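Side-chain contacts in HNH endonuclease (Geobacillus virus E2, PDB 5H0M), which probably nicks DNA as a phage-encoded, zinc-binding HNH endonuclease of the His-Me finger superfamily: residues I94-V99 against A123-R128; A67-D72 against T86-V91. All blocks are in the same frame, centred on the assembly; numbering follows the deposited sequence.

Interaction 1 of 2, residues I94-V99 against A123-R128; sequences ITPLLV and AEDKRR
Pro96 and Asp125 meet across the ββα-metal motif expected of an HNH nuclease, here between the loop that leaves strand 90-93 and the C-terminal part of helix 115-129. The direct touching is slight. CG of the proline ring lies 4.0 Å from Asp125 OD2, an apolar carbon against a carboxylate oxygen, and about 73 Å² of surface is buried in all, none of it belonging to a fully buried residue. Both side chains leave their backbones toward the opposite segment; for Asp125, a chi1 of -75° sets CG anti to its own carbonyl carbon, the setting in which OD2 meets the proline ring.

The polar part of the contact is indirect. No hydrogen bond runs straight from one segment to the other; instead a water donates to Ile94 O and to Asp125 OD1 and so bridges backbone and carboxylate. Lys121, one turn earlier on helix 115-129, makes a second link: its NZ forms a salt bridge with Asp125 OD2 and a hydrogen bond to Ile94 O. Each carboxylate oxygen thus has its own partner, and the carbonyl of Ile94 accepts from both the water and Lys121, whose ammonium group probably offsets the carboxylate charge. The bridging water sits 2.7 Å from Ile94 O and 2.6 Å from Asp125 OD1.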
loop_
_atom_site.group_PDB
_atom_site.type_symbol
_atom_site.label_atom_id
_atom_site.label_comp_id
_atom_site.label_asym_id
_atom_site.label_seq_id
_atom_site.Cartn_x
_atom_site.Cartn_y
_atom_site.Cartn_z
ATOM N N ILE A 94 -0.085 4.066 -2.146
ATOM C CA ILE A 94 0.027 4.661 -3.494
ATOM C C ILE A 94 1.485 5.018 -3.764
ATOM O O ILE A 94 2.104 4.487 -4.692
ATOM C CB ILE A 94 -0.889 5.870 -3.669
ATOM C CG1 ILE A 94 -2.354 5.488 -3.491
ATOM C CG2 ILE A 94 -0.609 6.519 -5.022
ATOM C CD1 ILE A 94 -3.312 6.653 -3.559
ATOM N N THR A 95 2.047 5.889 -2.931
ATOM C CA THR A 95 3.499 6.036 -2.828
ATOM C C THR A 95 3.972 4.899 -1.934
ATOM O O THR A 95 3.554 4.816 -0.778
ATOM C CB THR A 95 3.880 7.375 -2.213
ATOM O OG1 THR A 95 3.334 8.437 -3.009
ATOM C CG2 THR A 95 5.390 7.530 -2.134
ATOM N N PRO A 96 4.805 4.004 -2.462
ATOM C CA PRO A 96 5.143 2.814 -1.680
ATOM C C PRO A 96 5.748 3.132 -0.318
ATOM O O PRO A 96 6.415 4.152 -0.128
ATOM C CB PRO A 96 6.153 2.085 -2.567
ATOM C CG PRO A 96 5.793 2.504 -3.953
ATOM C CD PRO A 96 5.354 3.935 -3.832
ATOM N N LEU A 97 5.513 2.232 0.632
ATOM C CA LEU A 97 6.029 2.376 1.970
ATOM C C LEU A 97 7.535 2.616 2.015
ATOM O O LEU A 97 8.007 3.457 2.782
ATOM C CB LEU A 97 5.674 1.118 2.771
ATOM C CG LEU A 97 6.075 1.112 4.235
ATOM C CD1 LEU A 97 5.318 2.173 5.008
ATOM C CD2 LEU A 97 5.819 -0.277 4.815
ATOM N N LEU A 98 8.272 1.884 1.192
ATOM C CA LEU A 98 9.730 1.975 1.169
ATOM C C LEU A 98 10.228 3.207 0.433
ATOM O O LEU A 98 11.413 3.528 0.493
ATOM C CB LEU A 98 10.315 0.693 0.568
ATOM C CG LEU A 98 10.275 -0.539 1.484
ATOM C CD1 LEU A 98 10.499 -1.819 0.692
ATOM C CD2 LEU A 98 11.309 -0.385 2.586
ATOM N N VAL A 99 9.326 3.882 -0.275
ATOM C CA VAL A 99 9.660 5.132 -0.972
ATOM C C VAL A 99 9.452 6.353 -0.071
ATOM O O VAL A 99 10.247 7.298 -0.094
ATOM C CB VAL A 99 8.852 5.249 -2.281
ATOM C CG1 VAL A 99 8.968 6.639 -2.902
ATOM C CG2 VAL A 99 9.305 4.189 -3.264
ATOM N N ALA A 123 3.607 -3.233 -11.552
ATOM C CA ALA A 123 4.347 -2.973 -12.786
ATOM C C ALA A 123 4.499 -1.486 -13.064
ATOM O O ALA A 123 5.571 -0.991 -13.439
ATOM C CB ALA A 123 3.663 -3.664 -13.947
ATOM N N GLU A 124 3.416 -0.753 -12.861
ATOM C CA GLU A 124 3.440 0.699 -13.005
ATOM C C GLU A 124 4.468 1.327 -12.081
ATOM O O GLU A 124 5.183 2.272 -12.457
ATOM C CB GLU A 124 2.050 1.269 -12.675
ATOM C CG GLU A 124 1.004 0.847 -13.684
ATOM C CD GLU A 124 -0.409 1.234 -13.304
ATOM O OE1 GLU A 124 -0.606 1.786 -12.211
ATOM O OE2 GLU A 124 -1.312 0.970 -14.135
ATOM N N ASP A 125 4.541 0.826 -10.853
ATOM C CA ASP A 125 5.448 1.394 -9.873
ATOM C C ASP A 125 6.905 1.093 -10.190
ATOM O O ASP A 125 7.787 1.882 -9.846
ATOM C CB ASP A 125 5.080 0.941 -8.457
ATOM C CG ASP A 125 3.841 1.642 -7.919
ATOM O OD1 ASP A 125 3.359 2.629 -8.527
ATOM O OD2 ASP A 125 3.346 1.190 -6.879
ATOM N N LYS A 126 7.165 -0.031 -10.848
ATOM C CA LYS A 126 8.536 -0.319 -11.305
ATOM C C LYS A 126 8.995 0.704 -12.329
ATOM O O LYS A 126 10.164 1.078 -12.346
ATOM C CB LYS A 126 8.637 -1.734 -11.864
ATOM C CG LYS A 126 8.548 -2.787 -10.775
ATOM C CD LYS A 126 8.620 -4.202 -11.312
ATOM C CE LYS A 126 8.574 -5.198 -10.160
ATOM N NZ LYS A 126 8.077 -6.536 -10.583
ATOM N N ARG A 127 8.073 1.199 -13.152
ATOM C CA ARG A 127 8.434 2.258 -14.107
ATOM C C ARG A 127 8.757 3.573 -13.388
ATOM O O ARG A 127 9.556 4.372 -13.875
ATOM C CB ARG A 127 7.340 2.462 -15.147
ATOM C CG ARG A 127 7.193 1.282 -16.119
ATOM C CD ARG A 127 6.249 1.555 -17.284
ATOM N NE ARG A 127 4.817 1.635 -16.945
ATOM C CZ ARG A 127 3.940 0.637 -16.981
ATOM N NH1 ARG A 127 4.303 -0.610 -17.286
ATOM N NH2 ARG A 127 2.683 0.883 -16.688
ATOM N N ARG A 128 8.121 3.810 -12.244
ATOM C CA ARG A 128 8.338 5.039 -11.487
ATOM C C ARG A 128 9.560 5.005 -10.575
ATOM O O ARG A 128 10.268 6.018 -10.430
ATOM C CB ARG A 128 7.101 5.318 -10.634
ATOM C CG ARG A 128 5.865 5.701 -11.419
ATOM C CD ARG A 128 4.601 5.549 -10.586
ATOM N NE ARG A 128 3.392 6.125 -11.184
ATOM C CZ ARG A 128 2.701 5.641 -12.198
ATOM N NH1 ARG A 128 3.112 4.559 -12.848
ATOM N NH2 ARG A 128 1.589 6.278 -12.586
HETATM O O HOH W 1 2.122 4.654 -7.430
#

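Interaction 2 of 2, residues A67-D72 against T86-V91; sequences AVLAKD and TRAVIV
Ala88 is the first residue of 86-91 to reach helix 59-71: its CB points at the helix and lies 4.1 Å from Leu69 CD2. Its backbone is hydrogen-bonded to Tyr74, and its methyl also rests on Ser112 of strand 110-113. The zinc ion held by Cys76, Cys79, Cys114 and Cys117 is about 8 Å from this side chain, so the apolar contact begins close to the metal-binding end of the domain.

Val89 and Ile90 turn their CB atoms away from the helix. Both backbones bond to Leu113 and form a classic beta bulge at the start of the two-stranded antiparallel hairpin, 90-93 with 110-113, which in an HNH nuclease supplies the strands of the ββα-metal motif. Helix 59-71 packs on this hairpin.

Val91 brings the strand back to the helix and divides its two methyls between neighbouring helix residues. CG2 lies against the branch point of Leu69, 3.6 Å from CG, and also near CD2 at 3.9 Å, while CD2 continues to Ala88; the leucine therefore spans both small side chains. A chi1 of -74° places Leu69 CG anti to its carbonyl carbon, and it is CG and CD2, rather than the first bond of the side chain, that bring the leucine to Val91 and Ala88. The other methyl, CG1, meets Val68 CG1 at 3.9 Å; both valines set CG1 anti to their own backbone N, and it is these two methyls that touch. Trp61 and Arg65, earlier on the same helix, also touch Val91, whereas Val68 reaches Leu110 and Ser112 on the partner strand.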
loop_
_atom_site.group_PDB
_atom_site.type_symbol
_atom_site.label_atom_id
_atom_site.label_comp_id
_atom_site.label_asym_id
_atom_site.label_seq_id
_atom_site.Cartn_x
_atom_site.Cartn_y
_atom_site.Cartn_z
ATOM N N ALA A 67 -9.790 0.562 8.392
ATOM C CA ALA A 67 -10.457 1.833 8.153
ATOM C C ALA A 67 -10.564 2.114 6.649
ATOM O O ALA A 67 -11.575 2.608 6.168
ATOM C CB ALA A 67 -9.739 2.965 8.863
ATOM N N VAL A 68 -9.495 1.808 5.911
ATOM C CA VAL A 68 -9.496 2.029 4.463
ATOM C C VAL A 68 -10.472 1.086 3.761
ATOM O O VAL A 68 -11.259 1.501 2.909
ATOM C CB VAL A 68 -8.070 1.880 3.886
ATOM C CG1 VAL A 68 -8.076 1.934 2.362
ATOM C CG2 VAL A 68 -7.153 2.966 4.419
ATOM N N LEU A 69 -10.432 -0.192 4.110
ATOM C CA LEU A 69 -11.359 -1.147 3.500
ATOM C C LEU A 69 -12.796 -0.738 3.775
ATOM O O LEU A 69 -13.644 -0.795 2.891
ATOM C CB LEU A 69 -11.108 -2.554 4.013
ATOM C CG LEU A 69 -9.846 -3.214 3.449
ATOM C CD1 LEU A 69 -9.439 -4.376 4.340
ATOM C CD2 LEU A 69 -10.051 -3.657 2.017
ATOM N N ALA A 70 -13.061 -0.316 4.998
ATOM C CA ALA A 70 -14.416 0.085 5.350
ATOM C C ALA A 70 -14.865 1.306 4.560
ATOM O O ALA A 70 -15.983 1.320 4.010
ATOM C CB ALA A 70 -14.522 0.357 6.845
ATOM N N LYS A 71 -13.999 2.314 4.479
ATOM C CA LYS A 71 -14.254 3.545 3.690
ATOM C C LYS A 71 -14.533 3.206 2.239
ATOM O O LYS A 71 -15.400 3.805 1.608
ATOM C CB LYS A 71 -13.061 4.514 3.795
ATOM C CG LYS A 71 -13.069 5.667 2.798
ATOM C CD LYS A 71 -11.774 6.447 2.842
ATOM C CE LYS A 71 -10.665 5.771 2.057
ATOM N NZ LYS A 71 -10.805 5.928 0.579
ATOM N N ASP A 72 -13.791 2.234 1.724
ATOM C CA ASP A 72 -13.898 1.785 0.341
ATOM C C ASP A 72 -15.021 0.760 0.116
ATOM O O ASP A 72 -15.195 0.247 -0.995
ATOM C CB ASP A 72 -12.549 1.204 -0.106
ATOM C CG ASP A 72 -11.497 2.267 -0.322
ATOM O OD1 ASP A 72 -11.867 3.470 -0.405
ATOM O OD2 ASP A 72 -10.309 1.903 -0.416
ATOM N N THR A 86 -15.428 -5.110 -8.139
ATOM C CA THR A 86 -14.557 -6.208 -7.754
ATOM C C THR A 86 -14.229 -6.105 -6.281
ATOM O O THR A 86 -13.859 -5.029 -5.801
ATOM C CB THR A 86 -13.236 -6.187 -8.539
ATOM O OG1 THR A 86 -13.510 -6.049 -9.941
ATOM C CG2 THR A 86 -12.470 -7.479 -8.297
ATOM N N ARG A 87 -14.349 -7.210 -5.566
ATOM C CA ARG A 87 -13.977 -7.250 -4.159
ATOM C C ARG A 87 -12.480 -6.965 -3.989
ATOM O O ARG A 87 -11.651 -7.552 -4.672
ATOM C CB ARG A 87 -14.277 -8.626 -3.590
ATOM C CG ARG A 87 -13.915 -8.787 -2.130
ATOM C CD ARG A 87 -15.124 -8.589 -1.263
ATOM N NE ARG A 87 -14.820 -8.772 0.151
ATOM C CZ ARG A 87 -15.666 -8.475 1.130
ATOM N NH1 ARG A 87 -16.864 -7.977 0.843
ATOM N NH2 ARG A 87 -15.315 -8.663 2.396
ATOM N N ALA A 88 -12.143 -6.071 -3.068
ATOM C CA ALA A 88 -10.748 -5.827 -2.714
ATOM C C ALA A 88 -10.201 -6.939 -1.843
ATOM O O ALA A 88 -10.911 -7.464 -0.989
ATOM C CB ALA A 88 -10.612 -4.510 -1.994
ATOM N N VAL A 89 -8.923 -7.247 -2.034
ATOM C CA VAL A 89 -8.217 -8.266 -1.254
ATOM C C VAL A 89 -6.986 -7.743 -0.523
ATOM O O VAL A 89 -6.409 -8.458 0.299
ATOM C CB VAL A 89 -7.798 -9.467 -2.119
ATOM C CG1 VAL A 89 -9.035 -10.161 -2.680
ATOM C CG2 VAL A 89 -6.836 -9.078 -3.224
ATOM N N ILE A 90 -6.600 -6.498 -0.798
ATOM C CA ILE A 90 -5.379 -5.942 -0.220
ATOM C C ILE A 90 -5.525 -4.430 -0.153
ATOM O O ILE A 90 -6.255 -3.853 -0.947
ATOM C CB ILE A 90 -4.151 -6.384 -1.046
ATOM C CG1 ILE A 90 -2.852 -6.148 -0.279
ATOM C CG2 ILE A 90 -4.147 -5.738 -2.407
ATOM C CD1 ILE A 90 -1.683 -6.913 -0.856
ATOM N N VAL A 91 -4.865 -3.809 0.817
ATOM C CA VAL A 91 -4.750 -2.356 0.868
ATOM C C VAL A 91 -3.308 -2.013 0.530
ATOM O O VAL A 91 -2.389 -2.516 1.193
ATOM C CB VAL A 91 -5.115 -1.796 2.248
ATOM C CG1 VAL A 91 -4.899 -0.300 2.323
ATOM C CG2 VAL A 91 -6.567 -2.102 2.566
#

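From the N terminus, helix 41-55 leads into helix 59-71, and interaction 2 closes the loop that runs through the first zinc-binding cysteine pair and helix 77-81 back to strand 90-93. Interaction 1 opens only afterwards, just beyond that strand, and closes a second, longer loop through strand 110-113 and the other cysteine pair onto helix 115-129. The two are in series, neither nesting nor crossing. Their centres are 19 Å apart, on opposite sides of the chain's centre, yet their segments adjoin in sequence at strand 90-93. Interaction 2 ties helix 59-71 to the hairpin, while interaction 1 ties the loop leaving the hairpin to the C-terminal helix.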